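Local atomic coordinates of laccase (PDB entry 4F7K), a protein that probably uses copper centres to oxidise phenolic and related substrates while reducing dioxygen to water, as laccases of the multicopper oxidase family do. Residues A[358-363]-A[374-379]; A[208-213]-A[276-281]. All coordinates share one frame; numbering follows the deposited sequence.

Interaction 1: residues A[358-363]-A[374-379]; sequences HHFFEV and DTTLVD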
loop_
_atom_site.group_PDB
_atom_site.type_symbol
_atom_site.label_atom_id
_atom_site.label_comp_id
_atom_site.label_asym_id
_atom_site.label_seq_id
_atom_site.Cartn_x
_atom_site.Cartn_y
_atom_site.Cartn_z
ATOM N N HIS A 358 12.911 -4.382 -1.912
ATOM C CA HIS A 358 13.560 -3.308 -2.637
ATOM C C HIS A 358 12.517 -2.317 -3.109
ATOM O O HIS A 358 11.344 -2.691 -3.312
ATOM C CB HIS A 358 14.243 -3.890 -3.876
ATOM C CG HIS A 358 15.341 -4.833 -3.535
ATOM N ND1 HIS A 358 15.098 -6.126 -3.112
ATOM C CD2 HIS A 358 16.686 -4.642 -3.457
ATOM C CE1 HIS A 358 16.258 -6.700 -2.823
ATOM N NE2 HIS A 358 17.237 -5.829 -3.041
ATOM N N HIS A 359 12.939 -1.057 -3.228
ATOM C CA HIS A 359 12.241 -0.066 -4.038
ATOM C C HIS A 359 12.953 0.055 -5.383
ATOM O O HIS A 359 14.098 -0.349 -5.524
ATOM C CB HIS A 359 12.186 1.289 -3.330
ATOM C CG HIS A 359 11.034 1.425 -2.372
ATOM N ND1 HIS A 359 10.950 0.710 -1.191
ATOM C CD2 HIS A 359 9.941 2.221 -2.404
ATOM C CE1 HIS A 359 9.838 1.039 -0.556
ATOM N NE2 HIS A 359 9.214 1.962 -1.264
ATOM N N PHE A 360 12.264 0.598 -6.379
ATOM C CA PHE A 360 12.815 0.727 -7.721
ATOM C C PHE A 360 12.299 1.992 -8.389
ATOM O O PHE A 360 11.223 2.499 -8.019
ATOM C CB PHE A 360 12.419 -0.480 -8.576
ATOM C CG PHE A 360 10.931 -0.700 -8.657
ATOM C CD1 PHE A 360 10.152 0.039 -9.535
ATOM C CD2 PHE A 360 10.308 -1.635 -7.829
ATOM C CE1 PHE A 360 8.764 -0.167 -9.617
ATOM C CE2 PHE A 360 8.923 -1.834 -7.895
ATOM C CZ PHE A 360 8.152 -1.088 -8.796
ATOM N N PHE A 361 13.052 2.482 -9.380
ATOM C CA PHE A 361 12.605 3.606 -10.207
ATOM C C PHE A 361 11.765 3.179 -11.426
ATOM O O PHE A 361 12.161 2.275 -12.169
ATOM C CB PHE A 361 13.800 4.408 -10.719
ATOM C CG PHE A 361 14.595 5.092 -9.641
ATOM C CD1 PHE A 361 14.208 6.342 -9.151
ATOM C CD2 PHE A 361 15.764 4.511 -9.151
ATOM C CE1 PHE A 361 14.964 6.993 -8.171
ATOM C CE2 PHE A 361 16.524 5.148 -8.163
ATOM C CZ PHE A 361 16.126 6.391 -7.672
ATOM N N GLU A 362 10.633 3.847 -11.647
ATOM C CA GLU A 362 9.982 3.756 -12.951
ATOM C C GLU A 362 10.776 4.656 -13.924
ATOM O O GLU A 362 11.353 5.671 -13.512
ATOM C CB GLU A 362 8.495 4.151 -12.909
ATOM C CG GLU A 362 7.583 3.331 -11.910
ATOM C CD GLU A 362 6.201 3.951 -11.697
ATOM O OE1 GLU A 362 6.070 5.173 -11.824
ATOM O OE2 GLU A 362 5.225 3.224 -11.367
ATOM N N VAL A 363 10.844 4.246 -15.188
ATOM C CA VAL A 363 11.597 4.983 -16.208
ATOM C C VAL A 363 10.609 5.705 -17.115
ATOM O O VAL A 363 9.704 5.089 -17.676
ATOM C CB VAL A 363 12.551 4.054 -16.990
ATOM C CG1 VAL A 363 13.184 4.772 -18.185
ATOM C CG2 VAL A 363 13.634 3.533 -16.067
ATOM N N ASP A 374 7.581 0.986 -4.756
ATOM C CA ASP A 374 7.799 -0.421 -4.483
ATOM C C ASP A 374 6.742 -1.273 -5.225
ATOM O O ASP A 374 6.846 -2.506 -5.254
ATOM C CB ASP A 374 7.900 -0.723 -2.961
ATOM C CG ASP A 374 6.654 -0.318 -2.176
ATOM O OD1 ASP A 374 5.516 -0.604 -2.656
ATOM O OD2 ASP A 374 6.811 0.281 -1.060
ATOM N N THR A 375 5.782 -0.598 -5.862
ATOM C CA THR A 375 4.689 -1.243 -6.563
ATOM C C THR A 375 4.392 -0.406 -7.780
ATOM O O THR A 375 4.224 0.812 -7.666
ATOM C CB THR A 375 3.391 -1.234 -5.689
ATOM O OG1 THR A 375 3.665 -1.775 -4.396
ATOM C CG2 THR A 375 2.245 -2.008 -6.330
ATOM N N THR A 376 4.271 -1.047 -8.930
ATOM C CA THR A 376 3.986 -0.322 -10.133
ATOM C C THR A 376 2.836 -0.940 -10.921
ATOM O O THR A 376 2.275 -1.950 -10.508
ATOM C CB THR A 376 5.245 -0.128 -10.988
ATOM O OG1 THR A 376 4.934 0.748 -12.062
ATOM C CG2 THR A 376 5.809 -1.449 -11.503
ATOM N N LEU A 377 2.437 -0.290 -12.003
ATOM C CA LEU A 377 1.298 -0.753 -12.790
ATOM C C LEU A 377 1.657 -0.703 -14.239
ATOM O O LEU A 377 2.124 0.327 -14.709
ATOM C CB LEU A 377 0.030 0.097 -12.571
ATOM C CG LEU A 377 -1.123 -0.502 -13.414
ATOM C CD1 LEU A 377 -2.068 -1.359 -12.582
ATOM C CD2 LEU A 377 -1.874 0.543 -14.257
ATOM N N VAL A 378 1.477 -1.817 -14.935
ATOM C CA VAL A 378 1.732 -1.850 -16.373
ATOM C C VAL A 378 0.441 -2.143 -17.101
ATOM O O VAL A 378 -0.086 -3.259 -17.045
ATOM C CB VAL A 378 2.792 -2.887 -16.761
ATOM C CG1 VAL A 378 3.074 -2.835 -18.273
ATOM C CG2 VAL A 378 4.083 -2.646 -15.972
ATOM N N ASP A 379 -0.064 -1.126 -17.789
ATOM C CA ASP A 379 -1.301 -1.279 -18.508
ATOM C C ASP A 379 -1.208 -2.276 -19.646
ATOM O O ASP A 379 -0.113 -2.645 -20.091
ATOM C CB ASP A 379 -1.854 0.062 -18.974
ATOM C CG ASP A 379 -3.372 0.161 -18.767
ATOM O OD1 ASP A 379 -4.141 -0.738 -19.243
ATOM O OD2 ASP A 379 -3.783 1.140 -18.094
#
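H359 turns its CG anti to its own carbonyl carbon (chi1 -85°), which sets CG beside the backbone N, and the ring beyond lies side by side with the D374 side chain, pointing the same way, while T376 holds OG1 anti to its backbone N (chi1 -172°), the branch that meets E362. The principle illustrated is how a cupredoxin-type β-sandwich ties its layers: strands 360-363 and 375-378 belong to different sheets of the C-terminal multicopper oxidase region, run in roughly the same direction, and meet through side chains.

D374 lays its CB over the centre of the H359 ring, 3.5 Å from the centroid, a CH-pi contact. Although H359 NE2 comes within 2.9 Å of D374 OD2, the angle is poor for a bond; NE2 instead serves D212 O, and OD2 forms a salt bridge with R232. An alanine in place of H359 would probably leave D212 O without this donor and open a gap above D374 CB.

Further along, F360 reaches across with the far end of its ring, CZ lying 3.6 Å from T376 CG2 and CE2 3.4 Å from D374 O. D374 O also accepts a hydrogen bond from H354 ND1, from the HLHG sequence that in this family usually supplies copper ligands. T375 OG1 donates to D374 OD1 over 2.8 Å. The contact finishes with T376 OG1 donating to E362 OE2 at 2.6 Å, on the anti side and 24° out of the carboxylate plane.

Interaction 2: residues A[208-213]-A[276-281]; sequences VVALDG and PALPPN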
loop_
_atom_site.group_PDB
_atom_site.type_symbol
_atom_site.label_atom_id
_atom_site.label_comp_id
_atom_site.label_asym_id
_atom_site.label_seq_id
_atom_site.Cartn_x
_atom_site.Cartn_y
_atom_site.Cartn_z
ATOM N N VAL A 208 1.359 16.459 -2.755
ATOM C CA VAL A 208 1.960 15.136 -2.597
ATOM C C VAL A 208 3.409 15.300 -2.128
ATOM O O VAL A 208 4.193 15.902 -2.815
ATOM C CB VAL A 208 1.954 14.316 -3.916
ATOM C CG1 VAL A 208 2.577 12.953 -3.689
ATOM C CG2 VAL A 208 0.523 14.129 -4.442
ATOM N N VAL A 209 3.748 14.732 -0.976
ATOM C CA VAL A 209 5.102 14.798 -0.443
ATOM C C VAL A 209 5.862 13.465 -0.421
ATOM O O VAL A 209 7.084 13.469 -0.237
ATOM C CB VAL A 209 5.132 15.440 0.962
ATOM C CG1 VAL A 209 4.610 16.873 0.886
ATOM C CG2 VAL A 209 4.292 14.571 1.967
ATOM N N ALA A 210 5.158 12.347 -0.594
ATOM C CA ALA A 210 5.806 11.027 -0.724
ATOM C C ALA A 210 5.005 10.048 -1.582
ATOM O O ALA A 210 3.785 10.164 -1.699
ATOM C CB ALA A 210 6.071 10.405 0.669
ATOM N N LEU A 211 5.703 9.096 -2.194
ATOM C CA LEU A 211 5.033 7.963 -2.843
ATOM C C LEU A 211 5.639 6.648 -2.359
ATOM O O LEU A 211 6.878 6.515 -2.276
ATOM C CB LEU A 211 5.082 8.057 -4.368
ATOM C CG LEU A 211 4.590 9.369 -4.999
ATOM C CD1 LEU A 211 5.125 9.530 -6.424
ATOM C CD2 LEU A 211 3.067 9.465 -4.980
ATOM N N ASP A 212 4.763 5.685 -2.042
ATOM C CA ASP A 212 5.210 4.371 -1.580
ATOM C C ASP A 212 6.214 4.453 -0.409
ATOM O O ASP A 212 7.206 3.721 -0.349
ATOM C CB ASP A 212 5.756 3.554 -2.740
ATOM C CG ASP A 212 4.677 3.221 -3.786
ATOM O OD1 ASP A 212 3.501 3.581 -3.583
ATOM O OD2 ASP A 212 5.010 2.589 -4.805
ATOM N N GLY A 213 5.946 5.348 0.525
ATOM C CA GLY A 213 6.817 5.474 1.693
ATOM C C GLY A 213 8.093 6.245 1.421
ATOM O O GLY A 213 8.887 6.431 2.329
ATOM N N PRO A 276 6.111 21.873 3.713
ATOM C CA PRO A 276 7.520 21.475 3.704
ATOM C C PRO A 276 7.693 20.148 2.952
ATOM O O PRO A 276 6.715 19.424 2.736
ATOM C CB PRO A 276 7.817 21.283 5.186
ATOM C CG PRO A 276 6.509 20.712 5.718
ATOM C CD PRO A 276 5.430 21.451 4.957
ATOM N N ALA A 277 8.922 19.846 2.544
ATOM C CA ALA A 277 9.228 18.532 1.996
ATOM C C ALA A 277 9.598 17.581 3.139
ATOM O O ALA A 277 10.098 18.011 4.185
ATOM C CB ALA A 277 10.363 18.633 0.990
ATOM N N LEU A 278 9.354 16.290 2.938
ATOM C CA LEU A 278 9.778 15.276 3.912
ATOM C C LEU A 278 11.299 15.030 3.842
ATOM O O LEU A 278 11.887 15.085 2.758
ATOM C CB LEU A 278 8.995 13.961 3.723
ATOM C CG LEU A 278 7.490 14.016 4.019
ATOM C CD1 LEU A 278 6.820 12.711 3.654
ATOM C CD2 LEU A 278 7.202 14.355 5.482
ATOM N N PRO A 279 11.934 14.755 5.000
ATOM C CA PRO A 279 13.361 14.393 4.999
ATOM C C PRO A 279 13.584 13.100 4.207
ATOM O O PRO A 279 12.746 12.180 4.274
ATOM C CB PRO A 279 13.692 14.194 6.485
ATOM C CG PRO A 279 12.380 14.080 7.188
ATOM C CD PRO A 279 11.372 14.825 6.364
ATOM N N PRO A 280 14.678 13.032 3.430
ATOM C CA PRO A 280 14.821 11.907 2.503
ATOM C C PRO A 280 15.177 10.615 3.223
ATOM O O PRO A 280 15.699 10.647 4.327
ATOM C CB PRO A 280 15.986 12.343 1.577
ATOM C CG PRO A 280 16.243 13.803 1.899
ATOM C CD PRO A 280 15.815 13.978 3.320
ATOM N N ASN A 281 14.853 9.493 2.598
ATOM C CA ASN A 281 15.301 8.167 3.034
ATOM C C ASN A 281 16.567 7.846 2.265
ATOM O O ASN A 281 16.784 8.441 1.222
ATOM C CB ASN A 281 14.208 7.123 2.729
ATOM C CG ASN A 281 13.044 7.209 3.687
ATOM O OD1 ASN A 281 11.883 6.902 3.329
ATOM N ND2 ASN A 281 13.337 7.604 4.925
HETATM O O HOH W 1 8.928 15.276 0.236
#
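This is a buried, mainly apolar contact, reinforced by one water bridge, in which L278 of a long connecting loop packs against V209 and A210 of strand 204-211. The strand is an inner member of the six-stranded sheet in the middle multicopper oxidase region, and the loop carries the chain on toward strand 290-295 of the next sheet. It is a clear example of how an irregular segment can be seated on a sheet largely through one leucine.

L278 CD1 does most of the touching. It lies 3.6 Å from V209 CG2 and 3.8 Å from A210 CB, so one methyl group meets two consecutive residues of the strand, and the side chains of V209 and L278 cross at about a right angle. The valine presents CG2 because this branch sits between its backbone N and carbonyl carbon, with CG1 beside the N (chi1 -61°); CG1 in turn approaches P276 O at 3.8 Å.

Neighbouring strand residues normally point to alternate sides of a sheet. Here V209 and A210 both turn toward the loop because both stand opposite D234 of strand 232-239. Backbone polarity is dealt with separately: a water donates to V209 O over 2.6 Å and accepts from L278 N over 2.9 Å, bridging strand and loop beside the apolar contact.

Other parts of the fold complete the surroundings, P215 and R185 touching L278, while the side chain of N281 comes close to G213 and also packs on Q41 and D95. The local geometry at V209 and A210 is that of a classic beta bulge, set in a cupredoxin-like sheet and covered by the linker to the next region.

In the fold
From the N terminus, interaction 2 comes first: its strand 204-211 is met again only after 62 intervening residues, when the linker at 276-281 returns to the middle sheet. Interaction 1 then closes a much shorter excursion of ten residues, half of them strand, between the two layers of the C-terminal sandwich. The two loops follow in series and neither encloses nor crosses the other. Their centres are about 17 Å apart, yet they touch through D212, just beyond the end of strand 204-211: D212 OD2 probably accepts from D374 N at 3.0 Å, and its OD1 forms a salt bridge with R373. Middle and C-terminal regions are thereby joined at this turn.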